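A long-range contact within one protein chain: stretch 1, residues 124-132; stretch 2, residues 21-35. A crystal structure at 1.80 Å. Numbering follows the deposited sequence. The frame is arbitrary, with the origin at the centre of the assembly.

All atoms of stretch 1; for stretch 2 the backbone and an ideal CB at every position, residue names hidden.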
# COMPACT_ATOMS: atom_id res chain seq x y z
N LYS A 124 -4.33 7.35 -20.81
CA LYS A 124 -4.28 6.19 -21.69
C LYS A 124 -3.66 6.45 -23.06
O LYS A 124 -4.30 6.23 -24.10
CB LYS A 124 -5.69 5.62 -21.87
CG LYS A 124 -6.37 5.28 -20.56
CD LYS A 124 -7.77 4.72 -20.77
CE LYS A 124 -8.42 4.39 -19.44
NZ LYS A 124 -7.63 3.39 -18.67
N PRO A 125 -2.40 6.90 -23.09
CA PRO A 125 -1.77 7.15 -24.39
C PRO A 125 -1.27 5.86 -25.04
O PRO A 125 -1.21 4.81 -24.40
CB PRO A 125 -0.62 8.08 -24.02
CG PRO A 125 -0.18 7.52 -22.70
CD PRO A 125 -1.51 7.29 -21.99
N GLY A 126 -0.92 5.94 -26.32
CA GLY A 126 -0.41 4.78 -27.03
C GLY A 126 -1.14 3.46 -26.85
O GLY A 126 -2.36 3.38 -27.00
N ILE A 127 -0.37 2.42 -26.54
CA ILE A 127 -0.91 1.07 -26.37
C ILE A 127 -2.06 0.99 -25.36
O ILE A 127 -2.93 0.13 -25.49
CB ILE A 127 0.21 0.08 -25.94
CG1 ILE A 127 -0.32 -1.36 -25.94
CG2 ILE A 127 0.74 0.45 -24.56
CD1 ILE A 127 -0.69 -1.88 -27.30
N LEU A 128 -2.07 1.87 -24.37
CA LEU A 128 -3.15 1.84 -23.39
C LEU A 128 -4.51 2.12 -24.03
O LEU A 128 -5.54 1.67 -23.53
CB LEU A 128 -2.88 2.83 -22.25
CG LEU A 128 -1.65 2.47 -21.40
CD1 LEU A 128 -1.46 3.50 -20.30
CD2 LEU A 128 -1.83 1.08 -20.79
N ALA A 129 -4.50 2.85 -25.13
CA ALA A 129 -5.75 3.15 -25.82
C ALA A 129 -6.28 1.88 -26.49
O ALA A 129 -7.49 1.64 -26.52
CB ALA A 129 -5.53 4.25 -26.87
N LYS A 130 -5.37 1.06 -27.01
CA LYS A 130 -5.75 -0.18 -27.67
C LYS A 130 -6.29 -1.22 -26.70
O LYS A 130 -7.06 -2.10 -27.08
CB LYS A 130 -4.55 -0.75 -28.44
CG LYS A 130 -3.98 0.21 -29.49
CD LYS A 130 -2.80 -0.40 -30.24
CE LYS A 130 -3.23 -1.58 -31.12
NZ LYS A 130 -2.07 -2.20 -31.82
N LEU A 131 -5.88 -1.12 -25.44
CA LEU A 131 -6.34 -2.06 -24.41
C LEU A 131 -7.64 -1.58 -23.78
O LEU A 131 -8.25 -2.29 -22.98
CB LEU A 131 -5.28 -2.20 -23.32
CG LEU A 131 -3.94 -2.84 -23.70
CD1 LEU A 131 -2.98 -2.78 -22.52
CD2 LEU A 131 -4.18 -4.28 -24.12
N ASN A 132 -8.07 -0.38 -24.16
CA ASN A 132 -9.28 0.23 -23.60
C ASN A 132 -10.43 0.33 -24.60
O ASN A 132 -11.22 1.27 -24.55
CB ASN A 132 -8.93 1.62 -23.07
CG ASN A 132 -10.04 2.23 -22.23
OD1 ASN A 132 -10.44 1.67 -21.21
ND2 ASN A 132 -10.54 3.38 -22.66
N UNK A 21 -0.64 -11.14 -25.61
CA UNK A 21 -1.81 -10.29 -25.39
C UNK A 21 -1.74 -9.02 -26.23
O UNK A 21 -2.65 -8.19 -26.19
CB UNK A 21 -1.93 -9.93 -23.91
N UNK A 22 -0.66 -8.88 -27.00
CA UNK A 22 -0.52 -7.73 -27.88
C UNK A 22 0.33 -6.57 -27.39
O UNK A 22 0.28 -5.49 -27.97
CB UNK A 22 -1.92 -7.19 -28.19
N UNK A 23 1.10 -6.79 -26.33
CA UNK A 23 1.94 -5.73 -25.79
C UNK A 23 3.42 -6.02 -25.98
O UNK A 23 3.95 -6.99 -25.43
CB UNK A 23 1.64 -5.53 -24.30
N UNK A 24 4.09 -5.18 -26.76
CA UNK A 24 5.51 -5.35 -27.02
C UNK A 24 6.30 -4.43 -26.08
O UNK A 24 5.76 -3.44 -25.59
CB UNK A 24 5.84 -5.05 -28.48
N UNK A 25 7.56 -4.77 -25.84
CA UNK A 25 8.42 -3.97 -24.98
C UNK A 25 8.42 -2.50 -25.39
O UNK A 25 8.31 -1.61 -24.55
CB UNK A 25 9.85 -4.52 -25.01
N UNK A 26 8.54 -2.25 -26.69
CA UNK A 26 8.55 -0.88 -27.22
C UNK A 26 7.27 -0.10 -26.93
O UNK A 26 7.31 1.12 -26.80
CB UNK A 26 8.78 -0.92 -28.73
N UNK A 27 6.15 -0.80 -26.84
CA UNK A 27 4.89 -0.13 -26.56
C UNK A 27 4.94 0.44 -25.14
O UNK A 27 4.47 1.55 -24.88
CB UNK A 27 3.71 -1.09 -26.73
N UNK A 28 5.53 -0.33 -24.22
CA UNK A 28 5.65 0.12 -22.85
C UNK A 28 6.71 1.22 -22.75
O UNK A 28 6.54 2.19 -22.02
CB UNK A 28 6.00 -1.05 -21.93
N UNK A 29 7.80 1.05 -23.50
CA UNK A 29 8.88 2.03 -23.50
C UNK A 29 8.38 3.41 -23.94
O UNK A 29 8.81 4.43 -23.41
CB UNK A 29 10.01 1.56 -24.42
N UNK A 30 7.46 3.42 -24.91
CA UNK A 30 6.88 4.66 -25.40
C UNK A 30 6.13 5.39 -24.28
O UNK A 30 6.08 6.62 -24.25
CB UNK A 30 5.94 4.38 -26.58
N UNK A 31 5.55 4.61 -23.37
CA UNK A 31 4.82 5.16 -22.23
C UNK A 31 5.80 5.81 -21.26
O UNK A 31 5.52 6.86 -20.69
CB UNK A 31 4.01 4.07 -21.53
N UNK A 32 6.93 5.15 -21.06
CA UNK A 32 7.95 5.69 -20.16
C UNK A 32 8.44 7.01 -20.75
O UNK A 32 8.66 7.98 -20.03
CB UNK A 32 9.11 4.71 -19.97
N UNK A 33 8.60 7.04 -22.07
CA UNK A 33 9.06 8.25 -22.75
C UNK A 33 8.02 9.36 -22.52
O UNK A 33 8.37 10.50 -22.20
CB UNK A 33 9.27 7.99 -24.24
N UNK A 34 6.75 9.00 -22.66
CA UNK A 34 5.64 9.93 -22.46
C UNK A 34 5.65 10.52 -21.05
O UNK A 34 5.35 11.70 -20.85
CB UNK A 34 4.31 9.23 -22.72
N UNK A 35 6.00 9.69 -20.07
CA UNK A 35 6.04 10.12 -18.68
C UNK A 35 7.24 10.95 -18.26
O UNK A 35 7.13 11.82 -17.40
CB UNK A 35 5.98 8.88 -17.78

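Position 21 points its CA-to-CB bond sideways, and its ideal CB has nothing of stretch 1 within 5.5 Å. Many side chains would suit. It is Arg-21, whose guanidinium is hydrogen-bonded elsewhere in the structure.

Position 22 has phi 99° and psi 13°. A CB here would jam against the carbonyl O of position 21, so glycine is expected. It is Gly-22, closing a Schellman motif. Gly-22 O lies 3.8 Å from Ile-127 CD1. A water donates to Gly-22 O and accepts from Lys-130 NZ, linking the two stretches.

Position 23 points sideways, with its ideal CB 4.9 Å from Ile-127 CG1. The ends of Ile-127 and Leu-131 offer only carbon, so a medium apolar side chain would suit. It is Val-23. Val-23 CG2 is 4.3 Å from Leu-131 CD1 and 4.4 Å from Ile-127 CG1.

Position 24 precedes the helix and finds no partner in stretch 1; a polar residue would do. It is Glu-24, at the N-cap position, with its end leading away.

Positions 25 and 26 are out of reach, so stretch 1 leaves them free. They are Ile-25 and Asp-26.

Position 27 points at stretch 1, its ideal CB 3.8 Å from Ile-127 CB. The space is tight near the CB, so a small side chain, or one that turns away beyond it, would suit. The backbone N-H of position 24, just before the helix, also lies close enough for an acceptor on 27. It is Asp-27. Asp-27 OD2 accepts from Glu-24 N at 2.7 Å. A second water donates to Asp-27 O and accepts from Ile-127 N.

Position 28 points away and 29 is out of reach, so many side chains would do. They are Ile-28 and Ala-29.

Position 30 points toward stretch 1, but no atom of stretch 1 lies within 5.5 Å of its ideal CB. Polar or long residues are possible. It is Glu-30, whose end leads away.

Position 31 points sideways, with Pro-125, Ile-127 and Leu-128 within reach of a longer apolar chain. Leucine, isoleucine or methionine could fill the gap. It is Leu-31. Leu-31 CD1 is 3.9 Å from Leu-128 CG and 4.0 Å from Ile-127 CG2; Leu-31 CD2 is 3.8 Å from Pro-125 CG.

Positions 32 and 33 are out of reach and unconstrained by stretch 1: Val-32 and Leu-33.

Position 34 points toward stretch 1, its ideal CB 4.8 Å from Pro-125 CG. An aromatic or large aliphatic residue would suit. It is Phe-34. Pro-125 CG sits over one ring face, 4.0 Å from the Phe-34 centroid, a CH-pi contact.

Position 35 is out of reach and equally free: Leu-35.

Stretch 2, residues 21-35: RGVEIDDIAELVLFL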
# COMPACT_ATOMS: atom_id res chain seq x y z
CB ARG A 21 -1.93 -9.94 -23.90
CG ARG A 21 -2.17 -11.15 -23.01
CD ARG A 21 -3.44 -11.90 -23.40
NE ARG A 21 -4.65 -11.21 -22.98
CZ ARG A 21 -5.88 -11.56 -23.32
NH1 ARG A 21 -6.09 -12.61 -24.10
NH2 ARG A 21 -6.92 -10.87 -22.86
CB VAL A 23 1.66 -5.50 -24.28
CG1 VAL A 23 2.44 -4.30 -23.78
CG2 VAL A 23 0.17 -5.29 -24.07
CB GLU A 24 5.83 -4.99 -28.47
CG GLU A 24 5.10 -5.82 -29.53
CD GLU A 24 5.59 -7.25 -29.62
OE1 GLU A 24 6.77 -7.51 -29.28
OE2 GLU A 24 4.81 -8.13 -30.06
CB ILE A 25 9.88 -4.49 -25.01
CG1 ILE A 25 9.93 -5.93 -24.52
CG2 ILE A 25 10.78 -3.59 -24.17
CD1 ILE A 25 9.37 -6.14 -23.12
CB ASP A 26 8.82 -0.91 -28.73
CG ASP A 26 10.30 -0.94 -29.06
OD1 ASP A 26 11.06 -1.60 -28.32
OD2 ASP A 26 10.71 -0.31 -30.05
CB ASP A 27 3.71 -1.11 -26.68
CG ASP A 27 3.60 -1.72 -28.07
OD1 ASP A 27 3.71 -0.96 -29.07
OD2 ASP A 27 3.39 -2.95 -28.17
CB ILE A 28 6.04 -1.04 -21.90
CG1 ILE A 28 5.07 -2.21 -22.08
CG2 ILE A 28 5.97 -0.56 -20.45
CD1 ILE A 28 5.29 -3.35 -21.09
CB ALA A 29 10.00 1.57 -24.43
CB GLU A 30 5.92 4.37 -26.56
CG GLU A 30 6.62 4.05 -27.87
CD GLU A 30 7.13 5.30 -28.58
OE1 GLU A 30 7.94 6.04 -27.98
OE2 GLU A 30 6.72 5.53 -29.74
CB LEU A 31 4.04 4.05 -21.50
CG LEU A 31 2.90 3.34 -22.25
CD1 LEU A 31 2.24 2.30 -21.33
CD2 LEU A 31 1.87 4.36 -22.70
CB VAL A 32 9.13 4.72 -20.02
CG1 VAL A 32 10.23 5.36 -19.17
CG2 VAL A 32 8.66 3.41 -19.39
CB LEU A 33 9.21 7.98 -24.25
CG LEU A 33 9.77 9.12 -25.12
CD1 LEU A 33 11.19 9.45 -24.68
CD2 LEU A 33 9.75 8.71 -26.58
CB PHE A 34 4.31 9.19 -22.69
CG PHE A 34 3.10 10.04 -22.46
CD1 PHE A 34 2.66 10.93 -23.43
CD2 PHE A 34 2.39 9.94 -21.27
CE1 PHE A 34 1.53 11.72 -23.22
CE2 PHE A 34 1.26 10.73 -21.05
CZ PHE A 34 0.83 11.61 -22.03
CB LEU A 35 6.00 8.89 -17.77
CG LEU A 35 4.73 8.05 -17.74
CD1 LEU A 35 4.96 6.83 -16.85
CD2 LEU A 35 3.58 8.88 -17.21
O HOH W 1 -0.82 -4.84 -30.84
O HOH W 2 2.45 2.77 -26.23
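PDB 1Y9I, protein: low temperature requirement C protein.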